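Local coordinates for Mll7089 protein (Mesorhizobium loti, PDB 2OZ8) that is of unknown function but resembles mandelate racemase, and probably binds magnesium and acts as a hydro-lyase of the enolase superfamily, at residues A118-P121 with L122-L126; I331-D335 with G336-A340. All coordinates share one frame; numbering follows the deposited sequence.

Contact 1: A118-P121 with L122-L126; sequences AGLP and LHVLL
The carbonyl of P121 makes the first i to i+4 bond of the short helix 122-125, and so illustrates how a chain can leave one helix and enter another within a few residues. Its oxygen receives the amide of L125 at 3.3 Å (P121 O to L125 N) in a nearly straight bond (N-H...O 175°). V124 N reaches the same P121 O at 3.2 Å, but its N-H is badly aimed and the bond is weak. The next bond along, one residue on, is L126 N to L122 O at 2.8 Å.

Upstream, G119 leaves helix 103-118 through a Schellman motif with positive phi, and P121 takes the N-cap position of the next helix. The junction is therefore a short link between two helices, a Schellman C-terminal end followed two residues later by an N-cap proline. The proline ring offers no side-chain acceptor, and the helix's first bond is made by the P121 carbonyl instead.

Apolar side chains fill the bend. P121 and V124 run side by side in the same direction, with P121 CG 4.0 Å from V124 CG2. That methyl serves two neighbours, since it also lies over one face of the H123 ring, 3.6 Å above its plane and displaced toward the rim. H123 CG sits between the backbone N and the carbonyl carbon (chi1 71°), a torsion that brings CD2 to 3.9 Å from P121 CB, while ND1 is held by S128 OG. The other V124 methyl, CG1, meets L120 CD2 at 4.2 Å, the two side chains crossing at about a right angle. The second L120 branch reaches the L125 stem, CD1 to CB 4.3 Å. The second subunit adds R79 against L120, A82 against V124 and I81 against L125, and its R79 donates to A118 O.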
loop_
_atom_site.group_PDB
_atom_site.type_symbol
_atom_site.label_atom_id
_atom_site.label_comp_id
_atom_site.label_asym_id
_atom_site.label_seq_id
_atom_site.Cartn_x
_atom_site.Cartn_y
_atom_site.Cartn_z
ATOM N N ALA A 118 21.211 43.786 -6.193
ATOM C CA ALA A 118 20.871 43.591 -7.608
ATOM C C ALA A 118 20.115 44.797 -8.112
ATOM O O ALA A 118 19.819 44.881 -9.292
ATOM C CB ALA A 118 20.046 42.271 -7.837
ATOM N N GLY A 119 19.782 45.721 -7.213
ATOM C CA GLY A 119 19.049 46.936 -7.619
ATOM C C GLY A 119 17.612 46.615 -7.969
ATOM O O GLY A 119 17.111 47.037 -9.026
ATOM N N LEU A 120 16.958 45.831 -7.107
ATOM C CA LEU A 120 15.608 45.368 -7.381
ATOM C C LEU A 120 14.791 45.269 -6.103
ATOM O O LEU A 120 15.355 45.008 -5.013
ATOM C CB LEU A 120 15.600 43.988 -8.078
ATOM C CG LEU A 120 16.183 43.799 -9.496
ATOM C CD1 LEU A 120 16.342 42.289 -9.863
ATOM C CD2 LEU A 120 15.340 44.517 -10.536
ATOM N N PRO A 121 13.455 45.441 -6.249
ATOM C CA PRO A 121 12.474 45.022 -5.237
ATOM C C PRO A 121 12.518 43.504 -5.096
ATOM O O PRO A 121 12.649 42.799 -6.103
ATOM C CB PRO A 121 11.129 45.438 -5.835
ATOM C CG PRO A 121 11.448 46.355 -7.064
ATOM C CD PRO A 121 12.823 45.984 -7.478
ATOM N N LEU A 122 12.414 43.002 -3.869
ATOM C CA LEU A 122 12.488 41.538 -3.639
ATOM C C LEU A 122 11.586 40.649 -4.533
ATOM O O LEU A 122 12.073 39.697 -5.154
ATOM C CB LEU A 122 12.353 41.198 -2.154
ATOM C CG LEU A 122 12.478 39.715 -1.799
ATOM C CD1 LEU A 122 13.862 39.114 -2.199
ATOM C CD2 LEU A 122 12.222 39.548 -0.347
ATOM N N HIS A 123 10.306 40.978 -4.642
ATOM C CA HIS A 123 9.387 40.216 -5.481
ATOM C C HIS A 123 9.789 40.077 -6.960
ATOM O O HIS A 123 9.606 39.000 -7.563
ATOM C CB HIS A 123 7.945 40.730 -5.337
ATOM C CG HIS A 123 7.691 42.061 -5.959
ATOM N ND1 HIS A 123 7.081 42.206 -7.197
ATOM C CD2 HIS A 123 7.928 43.319 -5.506
ATOM C CE1 HIS A 123 6.951 43.494 -7.471
ATOM N NE2 HIS A 123 7.462 44.189 -6.467
ATOM N N VAL A 124 10.313 41.151 -7.545
ATOM C CA VAL A 124 10.792 41.097 -8.938
ATOM C C VAL A 124 11.974 40.106 -9.031
ATOM O O VAL A 124 11.996 39.235 -9.894
ATOM C CB VAL A 124 11.189 42.513 -9.488
ATOM C CG1 VAL A 124 11.757 42.402 -10.907
ATOM C CG2 VAL A 124 9.973 43.512 -9.415
ATOM N N LEU A 125 12.921 40.226 -8.110
ATOM C CA LEU A 125 14.003 39.241 -7.991
ATOM C C LEU A 125 13.420 37.813 -7.804
ATOM O O LEU A 125 13.990 36.831 -8.323
ATOM C CB LEU A 125 14.942 39.594 -6.829
ATOM C CG LEU A 125 16.120 38.653 -6.565
ATOM C CD1 LEU A 125 17.217 38.635 -7.718
ATOM C CD2 LEU A 125 16.758 39.009 -5.188
ATOM N N LEU A 126 12.293 37.713 -7.084
ATOM C CA LEU A 126 11.658 36.385 -6.851
ATOM C C LEU A 126 10.922 35.854 -8.081
ATOM O O LEU A 126 10.403 34.743 -8.040
ATOM C CB LEU A 126 10.784 36.338 -5.581
ATOM C CG LEU A 126 11.571 36.553 -4.268
ATOM C CD1 LEU A 126 10.653 36.591 -3.073
ATOM C CD2 LEU A 126 12.757 35.547 -4.112
#

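Contact 2: I331-D335 with G336-A340; sequences IEIRD and GYAYA
E332 and Y339 begin a short antiparallel ladder, Y339 N to E332 O at 2.9 Å, which continues with R334 N to Y337 O at 2.8 Å and closes with Y337 N to R334 O at 3.1 Å. Water 1 extends it, bridging E332 N and Y339 O. On one face of the ladder I333 CG1 rests on A338 CB. Across the other, the R334 guanidinium is stacked, offset, above the hydroxyl end of the Y339 ring with the two planes 12° apart, NH2 being 3.8 Å from CZ. A bend at chi3 (43°) folds the arginine back toward the ring, where a nearly straight bond from R334 NE to E332 OE2 (3.0 Å), part of a salt bridge and in the guanidinium plane, tethers it. Were Y339 an alanine, the guanidinium would probably lose the flat surface beneath it and be freer to turn about its bond to E332, and R132 would be left without its hydroxyl partner. R132 also makes a cation-pi contact with the Y337 ring. Between the strands, D335 and G336, both with positive phi, occupy the middle of a type I' turn, making this a beta hairpin with a two-residue loop, whose strand 337-339 pairs antiparallel with barrel strand 132-138.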
loop_
_atom_site.group_PDB
_atom_site.type_symbol
_atom_site.label_atom_id
_atom_site.label_comp_id
_atom_site.label_asym_id
_atom_site.label_seq_id
_atom_site.Cartn_x
_atom_site.Cartn_y
_atom_site.Cartn_z
ATOM N N ILE A 331 4.388 47.902 4.782
ATOM C CA ILE A 331 3.754 47.409 3.572
ATOM C C ILE A 331 2.338 47.952 3.394
ATOM O O ILE A 331 1.503 47.789 4.261
ATOM C CB ILE A 331 3.699 45.816 3.554
ATOM C CG1 ILE A 331 5.115 45.192 3.554
ATOM C CG2 ILE A 331 2.858 45.286 2.362
ATOM C CD1 ILE A 331 6.158 45.855 2.543
ATOM N N GLU A 332 2.066 48.564 2.250
ATOM C CA GLU A 332 0.725 49.008 1.921
ATOM C C GLU A 332 -0.327 47.859 1.840
ATOM O O GLU A 332 -0.146 46.881 1.116
ATOM C CB GLU A 332 0.729 49.774 0.586
ATOM C CG GLU A 332 -0.583 50.531 0.326
ATOM C CD GLU A 332 -0.623 51.255 -1.009
ATOM O OE1 GLU A 332 0.348 51.148 -1.803
ATOM O OE2 GLU A 332 -1.666 51.930 -1.292
ATOM N N ILE A 333 -1.422 48.011 2.575
ATOM C CA ILE A 333 -2.591 47.194 2.348
ATOM C C ILE A 333 -3.776 48.128 2.121
ATOM O O ILE A 333 -4.156 48.886 3.016
ATOM C CB ILE A 333 -2.890 46.246 3.529
ATOM C CG1 ILE A 333 -1.740 45.243 3.731
ATOM C CG2 ILE A 333 -4.231 45.572 3.281
ATOM C CD1 ILE A 333 -1.918 44.238 4.926
ATOM N N ARG A 334 -4.353 48.063 0.927
ATOM C CA ARG A 334 -5.433 48.978 0.522
ATOM C C ARG A 334 -6.587 48.219 -0.073
ATOM O O ARG A 334 -6.400 47.477 -1.040
ATOM C CB ARG A 334 -4.926 49.992 -0.514
ATOM C CG ARG A 334 -6.054 50.821 -1.161
ATOM C CD ARG A 334 -5.529 52.120 -1.862
ATOM N NE ARG A 334 -4.308 51.842 -2.636
ATOM C CZ ARG A 334 -4.301 51.522 -3.932
ATOM N NH1 ARG A 334 -5.447 51.455 -4.604
ATOM N NH2 ARG A 334 -3.147 51.267 -4.552
ATOM N N ASP A 335 -7.778 48.411 0.492
ATOM C CA ASP A 335 -8.989 47.698 0.063
ATOM C C ASP A 335 -8.880 46.164 -0.024
ATOM O O ASP A 335 -9.313 45.554 -1.002
ATOM C CB ASP A 335 -9.545 48.297 -1.242
ATOM C CG ASP A 335 -10.052 49.723 -1.045
ATOM O OD1 ASP A 335 -10.470 50.059 0.118
ATOM O OD2 ASP A 335 -9.986 50.515 -2.029
ATOM N N GLY A 336 -8.277 45.559 0.996
ATOM C CA GLY A 336 -8.124 44.119 1.034
ATOM C C GLY A 336 -7.075 43.548 0.103
ATOM O O GLY A 336 -7.065 42.324 -0.128
ATOM N N TYR A 337 -6.197 44.405 -0.441
ATOM C CA TYR A 337 -5.035 43.919 -1.184
ATOM C C TYR A 337 -3.734 44.389 -0.564
ATOM O O TYR A 337 -3.603 45.567 -0.199
ATOM C CB TYR A 337 -5.060 44.380 -2.623
ATOM C CG TYR A 337 -6.011 43.633 -3.524
ATOM C CD1 TYR A 337 -5.621 42.449 -4.132
ATOM C CD2 TYR A 337 -7.279 44.155 -3.826
ATOM C CE1 TYR A 337 -6.463 41.773 -4.970
ATOM C CE2 TYR A 337 -8.141 43.485 -4.674
ATOM C CZ TYR A 337 -7.717 42.303 -5.243
ATOM O OH TYR A 337 -8.540 41.623 -6.099
ATOM N N ALA A 338 -2.772 43.474 -0.452
ATOM C CA ALA A 338 -1.450 43.814 0.015
ATOM C C ALA A 338 -0.589 44.052 -1.207
ATOM O O ALA A 338 -0.679 43.318 -2.214
ATOM C CB ALA A 338 -0.855 42.719 0.927
ATOM N N TYR A 339 0.233 45.091 -1.125
ATOM C CA TYR A 339 1.040 45.496 -2.249
ATOM C C TYR A 339 2.497 45.352 -1.956
ATOM O O TYR A 339 3.008 45.915 -0.974
ATOM C CB TYR A 339 0.748 46.942 -2.574
ATOM C CG TYR A 339 -0.603 47.140 -3.224
ATOM C CD1 TYR A 339 -0.734 47.095 -4.614
ATOM C CD2 TYR A 339 -1.749 47.347 -2.457
ATOM C CE1 TYR A 339 -1.960 47.243 -5.220
ATOM C CE2 TYR A 339 -2.966 47.517 -3.060
ATOM C CZ TYR A 339 -3.066 47.495 -4.435
ATOM O OH TYR A 339 -4.283 47.661 -5.043
ATOM N N ALA A 340 3.180 44.596 -2.796
ATOM C CA ALA A 340 4.624 44.531 -2.713
ATOM C C ALA A 340 5.171 45.802 -3.355
ATOM O O ALA A 340 4.924 46.051 -4.548
ATOM C CB ALA A 340 5.140 43.314 -3.421
HETATM O O HOH W 1 3.667 48.286 0.058
#

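Overall arrangement
Contact 1 comes well before contact 2 along the chain, and their centres lie about 18 Å apart, yet the two meet where H123 CD2 packs against A340 CB at 3.5 Å. Strand 132-138 begins soon after contact 1, and N131, just ahead of it, touches H123 and exchanges a backbone hydrogen bond with A340. Helix 304-309 is also shared, with H305 and V308 meeting both H123 and A340. The helical turn and the late hairpin thus converge on the rim of the TIM-barrel-like domain, where strand 132-138 starts. They differ in their outer surroundings: contact 1 belongs to a subunit interface, whereas contact 2 lies wholly within its own chain.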